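Local coordinates for thermophilic dibenzothiophene desulfurization enzyme C (Paenibacillus sp. A11-2, PDB 5XDC), which acts as a dibenzothiophene monooxygenase, probably using FMNH2 and O2 to oxidise its substrate first to the 5-oxide and then to the 5,5-dioxide, at residues Ala99-Phe104 with Glu226-Pro231; Ala194-Asn199 with Ser218-Tyr223; Leu246-Thr251 with Glu332-Leu337. All coordinates share one frame; numbering follows the deposited sequence.

Contact 1 of 3, residues Ala99-Phe104 with Glu226-Pro231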
# COMPACT_ATOMS: atom_id res chain seq x y z
N ALA B 99 -27.18 10.67 -22.44
CA ALA B 99 -27.65 11.30 -21.21
C ALA B 99 -27.68 12.81 -21.33
O ALA B 99 -28.64 13.45 -20.88
CB ALA B 99 -26.77 10.88 -20.03
N TYR B 100 -26.64 13.41 -21.92
CA TYR B 100 -26.64 14.85 -22.10
C TYR B 100 -27.83 15.29 -22.94
O TYR B 100 -28.54 16.24 -22.60
CB TYR B 100 -25.33 15.32 -22.73
CG TYR B 100 -25.16 16.81 -22.62
CD1 TYR B 100 -25.78 17.68 -23.52
CD2 TYR B 100 -24.42 17.36 -21.58
CE1 TYR B 100 -25.65 19.04 -23.39
CE2 TYR B 100 -24.28 18.72 -21.45
CZ TYR B 100 -24.91 19.57 -22.35
OH TYR B 100 -24.78 20.92 -22.22
N VAL B 101 -28.06 14.60 -24.05
CA VAL B 101 -29.19 14.93 -24.91
C VAL B 101 -30.49 14.82 -24.14
O VAL B 101 -31.35 15.71 -24.19
CB VAL B 101 -29.20 14.03 -26.16
CG1 VAL B 101 -30.51 14.22 -26.95
CG2 VAL B 101 -27.99 14.32 -27.05
N ASP B 102 -30.67 13.71 -23.41
CA ASP B 102 -31.92 13.49 -22.70
C ASP B 102 -32.16 14.56 -21.63
O ASP B 102 -33.31 14.93 -21.38
CB ASP B 102 -31.95 12.12 -22.06
CG ASP B 102 -33.35 11.68 -21.71
OD1 ASP B 102 -34.09 11.31 -22.64
OD2 ASP B 102 -33.71 11.72 -20.52
N LEU B 103 -31.09 15.06 -21.00
CA LEU B 103 -31.24 16.00 -19.90
C LEU B 103 -31.47 17.43 -20.36
O LEU B 103 -31.94 18.25 -19.57
CB LEU B 103 -29.99 15.96 -19.01
CG LEU B 103 -29.81 14.68 -18.20
CD1 LEU B 103 -28.38 14.61 -17.65
CD2 LEU B 103 -30.83 14.62 -17.05
N PHE B 104 -31.12 17.76 -21.61
CA PHE B 104 -31.22 19.12 -22.11
C PHE B 104 -32.15 19.29 -23.30
O PHE B 104 -32.61 20.41 -23.54
CB PHE B 104 -29.82 19.65 -22.50
CG PHE B 104 -28.97 20.02 -21.33
CD1 PHE B 104 -29.07 21.28 -20.75
CD2 PHE B 104 -28.09 19.11 -20.79
CE1 PHE B 104 -28.30 21.62 -19.68
CE2 PHE B 104 -27.31 19.45 -19.70
CZ PHE B 104 -27.41 20.70 -19.15
N GLU B 226 -31.16 21.97 -33.63
CA GLU B 226 -30.12 21.07 -33.17
C GLU B 226 -29.50 21.51 -31.85
O GLU B 226 -28.75 20.73 -31.23
CB GLU B 226 -29.03 20.95 -34.25
CG GLU B 226 -29.56 20.39 -35.56
CD GLU B 226 -28.59 20.47 -36.73
OE1 GLU B 226 -27.77 21.43 -36.77
OE2 GLU B 226 -28.66 19.58 -37.60
N LEU B 227 -29.77 22.73 -31.41
CA LEU B 227 -29.24 23.25 -30.16
C LEU B 227 -29.89 22.58 -28.96
O LEU B 227 -31.09 22.30 -28.94
CB LEU B 227 -29.44 24.75 -30.11
CG LEU B 227 -28.74 25.49 -31.24
CD1 LEU B 227 -29.24 26.91 -31.33
CD2 LEU B 227 -27.26 25.48 -31.02
N LEU B 228 -29.07 22.32 -27.95
CA LEU B 228 -29.50 21.68 -26.72
C LEU B 228 -29.58 22.75 -25.65
O LEU B 228 -28.56 23.20 -25.12
CB LEU B 228 -28.54 20.56 -26.33
CG LEU B 228 -28.47 19.43 -27.34
CD1 LEU B 228 -27.27 18.54 -27.07
CD2 LEU B 228 -29.77 18.64 -27.33
N GLY B 229 -30.81 23.18 -25.35
CA GLY B 229 -31.01 24.28 -24.43
C GLY B 229 -30.54 25.60 -25.01
O GLY B 229 -30.28 25.74 -26.22
N THR B 230 -30.43 26.57 -24.14
CA THR B 230 -30.01 27.90 -24.49
C THR B 230 -28.55 28.09 -24.13
O THR B 230 -27.98 27.31 -23.35
CB THR B 230 -30.87 28.93 -23.75
OG1 THR B 230 -30.68 28.78 -22.34
CG2 THR B 230 -32.34 28.71 -24.07
N PRO B 231 -27.89 29.11 -24.68
CA PRO B 231 -26.47 29.30 -24.38
C PRO B 231 -26.25 29.54 -22.90
O PRO B 231 -26.93 30.35 -22.27
CB PRO B 231 -26.10 30.53 -25.21
CG PRO B 231 -27.12 30.57 -26.31
CD PRO B 231 -28.38 30.08 -25.68
O HOH W 1 -26.64 22.63 -23.29
O HOH W 2 -33.29 22.05 -26.35
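The last turn of helix 85-104 runs up against the loop 226-231, and the backbones come nearest where the CA atoms of Phe-104 and Leu-228 stand 5.5 Å apart. Leu-228 carries most of the apolar contact. With its CG anti to the carbonyl carbon, it sends CD1 to the edge of the Tyr-100 ring, near the ring plane, where it lies 3.9 Å from CD1 of Tyr-100. The same methyl also meets CG2 of Val-101, while CB of Leu-228 sits 4.1 Å from CB of Phe-104. Beyond its CB, the Phe-104 ring turns away from the loop and touches Gln-233 and Val-234 of helix 233-240.

This is a seam of the acyl-CoA dehydrogenase-like fold: the N-terminal helical region meets the connection out of the middle beta domain, and backbone hydrogen bonding to Ala-186 ties Leu-228 to strand 184-190.

The Tyr-100 CG is anti to its backbone N (chi1 -166°), and the two aromatic rings overlap near their rims: CD2 of Phe-104 lies over one Tyr-100 face, while the Tyr-100 OH lies over a face of Phe-104. Water 1, over that same Phe-104 face, is 2.7 Å from the Tyr-100 OH and donates to the Leu-228 O, also at 2.7 Å. Gly-229, at a positive phi (69°) that other residues adopt less readily, gives its N-H to water 2, with 2.9 Å between N and the water O; this water returns a weak hydrogen bond to the carbonyl O of Phe-104.

Contact 2 of 3, residues Ala194-Asn199 with Ser218-Tyr223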
# COMPACT_ATOMS: atom_id res chain seq x y z
N ALA B 194 -21.41 20.00 -43.43
CA ALA B 194 -20.35 20.74 -44.13
C ALA B 194 -19.45 21.46 -43.15
O ALA B 194 -19.92 22.16 -42.25
CB ALA B 194 -20.96 21.75 -45.11
N GLY B 195 -18.14 21.29 -43.32
CA GLY B 195 -17.17 21.95 -42.48
C GLY B 195 -16.63 21.09 -41.35
O GLY B 195 -15.67 21.50 -40.69
N VAL B 196 -17.24 19.94 -41.09
CA VAL B 196 -16.77 19.04 -40.03
C VAL B 196 -15.71 18.12 -40.62
O VAL B 196 -15.95 17.41 -41.60
CB VAL B 196 -17.93 18.22 -39.44
CG1 VAL B 196 -17.38 17.19 -38.43
CG2 VAL B 196 -18.93 19.15 -38.75
N GLN B 197 -14.52 18.11 -40.00
CA GLN B 197 -13.46 17.21 -40.41
C GLN B 197 -13.01 16.41 -39.20
O GLN B 197 -12.45 16.98 -38.25
CB GLN B 197 -12.28 17.96 -41.04
CG GLN B 197 -11.12 17.07 -41.46
CD GLN B 197 -11.50 16.07 -42.53
OE1 GLN B 197 -11.98 16.44 -43.61
NE2 GLN B 197 -11.29 14.78 -42.24
N VAL B 198 -13.27 15.11 -39.22
CA VAL B 198 -12.77 14.19 -38.20
C VAL B 198 -11.34 13.84 -38.58
O VAL B 198 -11.10 13.30 -39.66
CB VAL B 198 -13.65 12.93 -38.12
CG1 VAL B 198 -13.10 11.96 -37.08
CG2 VAL B 198 -15.08 13.32 -37.79
N ASN B 199 -10.39 14.16 -37.70
CA ASN B 199 -8.99 14.15 -38.14
C ASN B 199 -8.28 12.81 -38.03
O ASN B 199 -7.25 12.63 -38.67
CB ASN B 199 -8.21 15.21 -37.38
CG ASN B 199 -8.62 16.61 -37.76
OD1 ASN B 199 -8.80 16.91 -38.94
ND2 ASN B 199 -8.80 17.47 -36.77
N SER B 218 -14.80 23.96 -39.56
CA SER B 218 -14.54 25.09 -40.44
C SER B 218 -15.86 25.67 -40.92
O SER B 218 -16.45 25.17 -41.88
CB SER B 218 -13.68 24.64 -41.62
OG SER B 218 -12.41 24.24 -41.17
N GLY B 219 -16.31 26.74 -40.27
CA GLY B 219 -17.55 27.39 -40.67
C GLY B 219 -18.75 26.47 -40.60
O GLY B 219 -19.63 26.53 -41.47
N VAL B 220 -18.81 25.63 -39.58
CA VAL B 220 -19.87 24.64 -39.46
C VAL B 220 -21.12 25.33 -38.94
O VAL B 220 -21.10 25.96 -37.87
CB VAL B 220 -19.43 23.49 -38.52
CG1 VAL B 220 -20.58 22.59 -38.17
CG2 VAL B 220 -18.35 22.69 -39.21
N VAL B 221 -22.22 25.23 -39.68
CA VAL B 221 -23.48 25.82 -39.24
C VAL B 221 -24.26 24.78 -38.45
O VAL B 221 -24.46 23.66 -38.93
CB VAL B 221 -24.31 26.32 -40.44
CG1 VAL B 221 -25.57 27.02 -39.93
CG2 VAL B 221 -23.50 27.26 -41.30
N VAL B 222 -24.65 25.12 -37.22
CA VAL B 222 -25.59 24.29 -36.48
C VAL B 222 -26.90 25.06 -36.35
O VAL B 222 -26.92 26.25 -35.99
CB VAL B 222 -25.04 23.81 -35.12
CG1 VAL B 222 -23.54 23.98 -35.01
CG2 VAL B 222 -25.77 24.35 -33.93
N TYR B 223 -27.97 24.39 -36.69
CA TYR B 223 -29.28 25.00 -36.89
C TYR B 223 -30.05 25.02 -35.59
O TYR B 223 -29.73 24.28 -34.64
CB TYR B 223 -30.02 24.23 -37.98
CG TYR B 223 -29.24 24.20 -39.28
CD1 TYR B 223 -28.99 25.38 -39.98
CD2 TYR B 223 -28.72 23.02 -39.78
CE1 TYR B 223 -28.25 25.36 -41.17
CE2 TYR B 223 -27.98 23.00 -40.96
CZ TYR B 223 -27.75 24.17 -41.63
OH TYR B 223 -27.01 24.14 -42.80
O HOH W 3 -22.03 23.87 -42.26
O HOH W 4 -12.90 21.36 -41.12
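The chain turns a corner at Ser-218 and Gly-219, leaving the small antiparallel sheet that holds strand 196-198 for the larger mixed sheet of the acyl-CoA dehydrogenase-like middle domain, with a G1 beta bulge at the corner. Ser-218 still reaches back to the first segment: its N-H points almost straight at the carbonyl O of Gly-195 (N to O 2.8 Å, 168° at the hydrogen), arriving from above the carbonyl plane. That oxygen is gripped twice, because water 4 also donates to it and joins it to the Ser-218 OG, which lies 2.9 Å from the water O. The Ser-218 carbonyl returns a CH...O contact, its O 3.4 Å from CA of Gly-195. The backbone of Gly-195 faces this oxygen so closely that only a residue without a side chain fits.

Gly-219, at positive phi, forms the bulge together with Val-220, both facing Ile-152, and Asn-153 OD1 accepts its N-H. Val-220 then holds CG1 anti to its backbone N (chi1 170°), with CG2 placed 3.6 Å from CG2 of Val-196; the two valines cross obliquely. An alanine here would remove both methyls and would probably loosen the fit to Val-196 as well as the packing against Ile-152 and Ile-189. One residue on, Val-221 gives its N-H to water 3, its N 2.9 Å from the water O. That water donates in turn to Ala-194 O, 2.7 Å away. Val-222 touches Ile-152 and Ala-187, and at the end of the segment the backbone N-H of Tyr-223 is taken up by Glu-226 OE1.

Contact 3 of 3, residues Leu246-Thr251 with Glu332-Leu337. With SO4 (sulfate ion), chain K.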
# COMPACT_ATOMS: atom_id res chain seq x y z
N LEU B 246 -26.92 16.06 -13.34
CA LEU B 246 -26.69 14.63 -13.18
C LEU B 246 -25.76 14.08 -14.25
O LEU B 246 -25.26 12.96 -14.09
CB LEU B 246 -27.98 13.82 -13.23
CG LEU B 246 -28.98 13.91 -12.07
CD1 LEU B 246 -30.20 13.05 -12.40
CD2 LEU B 246 -28.33 13.46 -10.76
N TRP B 247 -25.55 14.82 -15.33
CA TRP B 247 -24.71 14.31 -16.41
C TRP B 247 -23.35 13.87 -15.89
O TRP B 247 -22.84 12.81 -16.28
CB TRP B 247 -24.54 15.36 -17.51
CG TRP B 247 -23.62 14.87 -18.58
CD1 TRP B 247 -23.95 14.08 -19.62
CD2 TRP B 247 -22.20 15.07 -18.65
NE1 TRP B 247 -22.83 13.79 -20.37
CE2 TRP B 247 -21.75 14.40 -19.80
CE3 TRP B 247 -21.28 15.78 -17.87
CZ2 TRP B 247 -20.40 14.39 -20.18
CZ3 TRP B 247 -19.95 15.78 -18.25
CH2 TRP B 247 -19.53 15.09 -19.39
N THR B 248 -22.76 14.65 -14.97
CA THR B 248 -21.41 14.34 -14.51
C THR B 248 -21.37 13.07 -13.67
O THR B 248 -20.56 12.18 -13.99
CB THR B 248 -20.81 15.52 -13.76
OG1 THR B 248 -21.22 16.73 -14.40
CG2 THR B 248 -19.28 15.44 -13.76
N PRO B 249 -22.17 12.91 -12.61
CA PRO B 249 -22.12 11.63 -11.89
C PRO B 249 -22.44 10.45 -12.78
O PRO B 249 -21.79 9.41 -12.66
CB PRO B 249 -23.14 11.81 -10.75
CG PRO B 249 -23.93 13.04 -11.11
CD PRO B 249 -23.03 13.90 -11.92
N ILE B 250 -23.42 10.58 -13.69
CA ILE B 250 -23.72 9.49 -14.61
C ILE B 250 -22.47 9.10 -15.39
O ILE B 250 -22.15 7.91 -15.54
CB ILE B 250 -24.85 9.89 -15.57
CG1 ILE B 250 -26.18 9.92 -14.81
CG2 ILE B 250 -24.93 8.94 -16.75
CD1 ILE B 250 -27.31 10.55 -15.60
N THR B 251 -21.78 10.10 -15.92
CA THR B 251 -20.65 9.85 -16.80
C THR B 251 -19.45 9.33 -16.01
O THR B 251 -18.74 8.44 -16.47
CB THR B 251 -20.31 11.13 -17.56
OG1 THR B 251 -21.41 11.49 -18.41
CG2 THR B 251 -19.06 10.97 -18.43
N GLU B 332 -28.66 18.71 -3.08
CA GLU B 332 -28.27 17.73 -2.07
C GLU B 332 -28.33 16.32 -2.62
O GLU B 332 -27.41 15.52 -2.39
CB GLU B 332 -29.16 17.88 -0.84
CG GLU B 332 -28.92 19.20 -0.09
CD GLU B 332 -29.57 20.44 -0.73
OE1 GLU B 332 -30.56 20.31 -1.49
OE2 GLU B 332 -29.07 21.57 -0.46
N GLN B 333 -29.39 15.99 -3.37
CA GLN B 333 -29.49 14.69 -4.01
C GLN B 333 -28.36 14.50 -5.02
O GLN B 333 -27.73 13.43 -5.07
CB GLN B 333 -30.84 14.54 -4.71
CG GLN B 333 -32.03 14.51 -3.74
CD GLN B 333 -33.37 14.59 -4.47
OE1 GLN B 333 -33.49 15.29 -5.47
NE2 GLN B 333 -34.37 13.87 -3.97
N ARG B 334 -28.11 15.51 -5.84
CA ARG B 334 -27.06 15.42 -6.85
C ARG B 334 -25.69 15.32 -6.19
O ARG B 334 -24.85 14.53 -6.63
CB ARG B 334 -27.13 16.64 -7.77
CG ARG B 334 -26.20 16.56 -8.97
CD ARG B 334 -24.84 17.20 -8.72
NE ARG B 334 -24.10 17.29 -9.98
CZ ARG B 334 -22.77 17.36 -10.09
NH1 ARG B 334 -21.99 17.34 -9.02
NH2 ARG B 334 -22.23 17.43 -11.30
N GLY B 335 -25.47 16.11 -5.14
CA GLY B 335 -24.18 16.12 -4.48
C GLY B 335 -23.87 14.81 -3.79
O GLY B 335 -22.75 14.28 -3.91
N GLN B 336 -24.84 14.25 -3.07
CA GLN B 336 -24.65 12.94 -2.46
C GLN B 336 -24.36 11.89 -3.52
O GLN B 336 -23.50 11.03 -3.34
CB GLN B 336 -25.88 12.52 -1.67
CG GLN B 336 -26.08 13.34 -0.41
CD GLN B 336 -27.36 12.96 0.31
OE1 GLN B 336 -28.01 11.97 -0.03
NE2 GLN B 336 -27.73 13.76 1.31
N LEU B 337 -25.07 11.94 -4.65
CA LEU B 337 -24.80 10.98 -5.70
C LEU B 337 -23.39 11.14 -6.24
O LEU B 337 -22.67 10.15 -6.42
CB LEU B 337 -25.82 11.13 -6.83
CG LEU B 337 -25.53 10.20 -8.01
CD1 LEU B 337 -25.58 8.72 -7.68
CD2 LEU B 337 -26.46 10.52 -9.18
S SO4 K . -34.93 10.89 -1.82
O1 SO4 K . -35.26 10.47 -0.46
O2 SO4 K . -34.80 9.70 -2.66
O3 SO4 K . -36.00 11.74 -2.35
O4 SO4 K . -33.69 11.66 -1.76
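Two long helices of the C-terminal helical bundle, 247-276 and 331-363, run side by side here in the same direction, with the axes of these short segments 23° apart and 9.9 Å distant at closest approach. Leu-337 points its CD2 into the interface, 3.8 Å from CD2 of Leu-246 and 3.9 Å from CB of Pro-249, crossing both side chains at about a right angle. Arg-334 leaves the backbone with CG anti to N, bends at chi2 (-92°) and runs past Leu-246 in the opposite direction. CD of Pro-249 sits over one face of its guanidinium, 3.5 Å above the plane and toward the rim. Thr-248 stands at the edge of the same group, with its OG1 hydrogen-bonded to Ser-411 O. Farther out, Gln-333 NE2 donates to O4 of a sulfate, probably from the crystallisation liquor, that Arg-319 and Arg-326 also hold.

Arg-334 NH1 forms a salt bridge with the C-terminal carboxylate of Ser-414, and Arg-334 NE donates to Ser-245 O. So this buried guanidinium probably stays charged, anchoring the chain's end against the bundle.

Contact 1 sits between the other two: its centre is about 19 Å from that of contact 2 and about 17 Å from that of contact 3. It touches contact 2 through Leu-227 CD2 and Val-222 CG2, 3.5 Å apart, and contact 3 through Trp-247, whose CD1 is 3.6 Å from Tyr-100 N and whose ring meets that of Tyr-100 edge-to-face. Contacts 2 and 3 do not meet; about 17 Å separates their nearest atoms. No FMN is bound to this chain, but its site is near: between side chains, Ser-129 is about 6 Å from Tyr-100 and Tyr-413 about 6 Å from Thr-248. The bound indole is about 14 Å from the Thr-248 side chain.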